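Local coordinates for protein lysine specific cysteine protease (Porphyromonas gingivalis, PDB 3KM5) that forms a haemolytic adhesin domain of Lys-gingipain, a secreted, calcium-binding cysteine protease that cleaves proteins after lysine and acts in coaggregation with other oral bacteria, at residues 78-83 and 154-159. Numbering follows the deposited sequence.
Sequences TKVKYY and KYVAFR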
loop_
_atom_site.group_PDB
_atom_site.type_symbol
_atom_site.label_atom_id
_atom_site.label_comp_id
_atom_site.label_asym_id
_atom_site.label_seq_id
_atom_site.Cartn_x
_atom_site.Cartn_y
_atom_site.Cartn_z
ATOM N N THR A 78 7.186 -17.841 2.249
ATOM C CA THR A 78 7.603 -18.220 0.937
ATOM C C THR A 78 6.832 -17.471 -0.157
ATOM O O THR A 78 7.279 -17.449 -1.305
ATOM C CB THR A 78 7.418 -19.714 0.731
ATOM O OG1 THR A 78 6.073 -20.087 1.090
ATOM C CG2 THR A 78 8.369 -20.514 1.630
ATOM N N LYS A 79 5.679 -16.879 0.186
ATOM C CA LYS A 79 4.804 -16.222 -0.789
ATOM C C LYS A 79 4.109 -15.068 -0.072
ATOM O O LYS A 79 3.752 -15.207 1.098
ATOM C CB LYS A 79 3.756 -17.177 -1.369
ATOM C CG LYS A 79 3.296 -16.806 -2.784
ATOM C CD LYS A 79 4.331 -17.209 -3.847
ATOM C CE LYS A 79 4.095 -18.603 -4.378
ATOM N NZ LYS A 79 5.281 -19.194 -5.109
ATOM N N VAL A 80 3.928 -13.930 -0.756
ATOM C CA VAL A 80 2.968 -12.919 -0.305
ATOM C C VAL A 80 1.942 -12.683 -1.436
ATOM O O VAL A 80 2.310 -12.553 -2.603
ATOM C CB VAL A 80 3.688 -11.610 0.176
ATOM C CG1 VAL A 80 4.516 -10.911 -0.971
ATOM C CG2 VAL A 80 2.679 -10.649 0.817
ATOM N N LYS A 81 0.664 -12.742 -1.097
ATOM C CA LYS A 81 -0.403 -12.474 -2.023
ATOM C C LYS A 81 -1.169 -11.282 -1.452
ATOM O O LYS A 81 -1.416 -11.217 -0.235
ATOM C CB LYS A 81 -1.296 -13.710 -2.173
ATOM C CG LYS A 81 -2.451 -13.490 -3.145
ATOM C CD LYS A 81 -3.714 -13.218 -2.460
ATOM C CE LYS A 81 -4.300 -14.482 -1.964
ATOM N NZ LYS A 81 -5.708 -14.287 -1.553
ATOM N N TYR A 82 -1.608 -10.360 -2.283
ATOM C CA TYR A 82 -2.253 -9.159 -1.794
ATOM C C TYR A 82 -3.128 -8.599 -2.911
ATOM O O TYR A 82 -3.066 -9.054 -4.059
ATOM C CB TYR A 82 -1.232 -8.097 -1.335
ATOM C CG TYR A 82 -0.266 -7.703 -2.432
ATOM C CD1 TYR A 82 -0.512 -6.598 -3.236
ATOM C CD2 TYR A 82 0.853 -8.482 -2.738
ATOM C CE1 TYR A 82 0.365 -6.236 -4.272
ATOM C CE2 TYR A 82 1.719 -8.136 -3.766
ATOM C CZ TYR A 82 1.476 -7.026 -4.524
ATOM O OH TYR A 82 2.353 -6.737 -5.550
ATOM N N TYR A 83 -3.922 -7.608 -2.549
ATOM C CA TYR A 83 -4.749 -6.855 -3.478
ATOM C C TYR A 83 -4.413 -5.381 -3.365
ATOM O O TYR A 83 -4.238 -4.868 -2.277
ATOM C CB TYR A 83 -6.252 -7.088 -3.203
ATOM C CG TYR A 83 -6.643 -8.542 -3.226
ATOM C CD1 TYR A 83 -7.182 -9.142 -4.350
ATOM C CD2 TYR A 83 -6.461 -9.329 -2.088
ATOM C CE1 TYR A 83 -7.523 -10.531 -4.339
ATOM C CE2 TYR A 83 -6.770 -10.663 -2.083
ATOM C CZ TYR A 83 -7.314 -11.262 -3.190
ATOM O OH TYR A 83 -7.606 -12.631 -3.166
ATOM N N LYS A 154 12.952 -12.185 5.837
ATOM C CA LYS A 154 12.564 -11.906 7.210
ATOM C C LYS A 154 11.513 -10.783 7.303
ATOM O O LYS A 154 10.596 -10.841 8.103
ATOM C CB LYS A 154 13.808 -11.526 8.010
ATOM C CG LYS A 154 13.581 -11.144 9.457
ATOM C CD LYS A 154 14.936 -11.094 10.180
ATOM C CE LYS A 154 14.845 -10.660 11.613
ATOM N NZ LYS A 154 16.206 -10.240 12.069
ATOM N N TYR A 155 11.683 -9.743 6.489
ATOM C CA TYR A 155 10.720 -8.645 6.410
ATOM C C TYR A 155 10.352 -8.424 4.974
ATOM O O TYR A 155 11.196 -8.531 4.085
ATOM C CB TYR A 155 11.299 -7.346 6.994
ATOM C CG TYR A 155 11.779 -7.430 8.433
ATOM C CD1 TYR A 155 10.881 -7.361 9.499
ATOM C CD2 TYR A 155 13.127 -7.579 8.732
ATOM C CE1 TYR A 155 11.310 -7.415 10.805
ATOM C CE2 TYR A 155 13.565 -7.650 10.059
ATOM C CZ TYR A 155 12.656 -7.573 11.081
ATOM O OH TYR A 155 13.152 -7.634 12.379
ATOM N N VAL A 156 9.084 -8.092 4.768
ATOM C CA VAL A 156 8.556 -7.749 3.462
ATOM C C VAL A 156 8.131 -6.280 3.524
ATOM O O VAL A 156 7.456 -5.866 4.462
ATOM C CB VAL A 156 7.377 -8.656 3.101
ATOM C CG1 VAL A 156 6.693 -8.169 1.790
ATOM C CG2 VAL A 156 7.823 -10.118 2.971
ATOM N N ALA A 157 8.541 -5.503 2.537
ATOM C CA ALA A 157 8.179 -4.101 2.456
ATOM C C ALA A 157 7.434 -3.814 1.169
ATOM O O ALA A 157 7.727 -4.408 0.130
ATOM C CB ALA A 157 9.450 -3.221 2.491
ATOM N N PHE A 158 6.482 -2.892 1.236
ATOM C CA PHE A 158 5.846 -2.302 0.059
ATOM C C PHE A 158 6.331 -0.862 -0.001
ATOM O O PHE A 158 6.259 -0.103 0.988
ATOM C CB PHE A 158 4.316 -2.356 0.191
ATOM C CG PHE A 158 3.781 -3.720 0.199
ATOM C CD1 PHE A 158 3.287 -4.286 -0.975
ATOM C CD2 PHE A 158 3.718 -4.446 1.365
ATOM C CE1 PHE A 158 2.789 -5.579 -0.989
ATOM C CE2 PHE A 158 3.217 -5.735 1.365
ATOM C CZ PHE A 158 2.731 -6.307 0.176
ATOM N N ARG A 159 6.838 -0.476 -1.168
ATOM C CA ARG A 159 7.496 0.810 -1.348
ATOM C C ARG A 159 6.780 1.557 -2.450
ATOM O O ARG A 159 6.793 1.118 -3.592
ATOM C CB ARG A 159 8.972 0.615 -1.688
ATOM C CG ARG A 159 9.754 1.921 -1.770
ATOM C CD ARG A 159 11.134 1.618 -2.278
ATOM N NE ARG A 159 11.963 2.800 -2.467
ATOM C CZ ARG A 159 13.167 2.801 -3.031
ATOM N NH1 ARG A 159 13.703 1.665 -3.494
ATOM N NH2 ARG A 159 13.827 3.940 -3.137
#
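Val80 and Tyr82 on strand 79-83 face Val156 and Phe158 on strand 155-159 across the gap between two β-sheets. The strand axes come within 10.1 Å and run in roughly the same direction, at 33° to each other. The spacing widens along the pair: the CA atoms of Val80 and Val156 lie 8.5 Å apart, those of Tyr82 and Phe158 10.8 Å. At the wider end the gap is filled by two aromatic rings in a T-shaped (edge-to-face) pair, with centroids 5.1 Å apart and planes at 80°. Phe158 supplies the edge. Its CE1 sits over the centre of the Tyr82 ring and comes to 3.9 Å from Tyr82 CD2. The first torsion of Tyr82 (chi1 58°) sets CG in the space flanked by N and C, bringing the ring beside Phe158, and a second torsion near perpendicular turns its face to that partner. This contact belongs to the interior of the β-jelly-roll of the cleaved adhesin domain, where one antiparallel sheet, containing strand 79-86, packs on a second, with strand 155-161 at its middle. Val80 fills the narrower end. Its two methyls divide the work: CG2 meets the rim of the Phe158 ring at CZ, 4.4 Å away, while CG1 reaches Val156 CG1 at 4.5 Å, both long apolar contacts at the limit of van der Waals touch. Val97 of the neighbouring strand 95-100 touches Tyr82, Val156 and Phe158, and Leu171 adds to the packing round Phe158 from strand 168-177. The polar end of the buried Tyr82 is satisfied by a hydrogen bond between its OH and that of Tyr95.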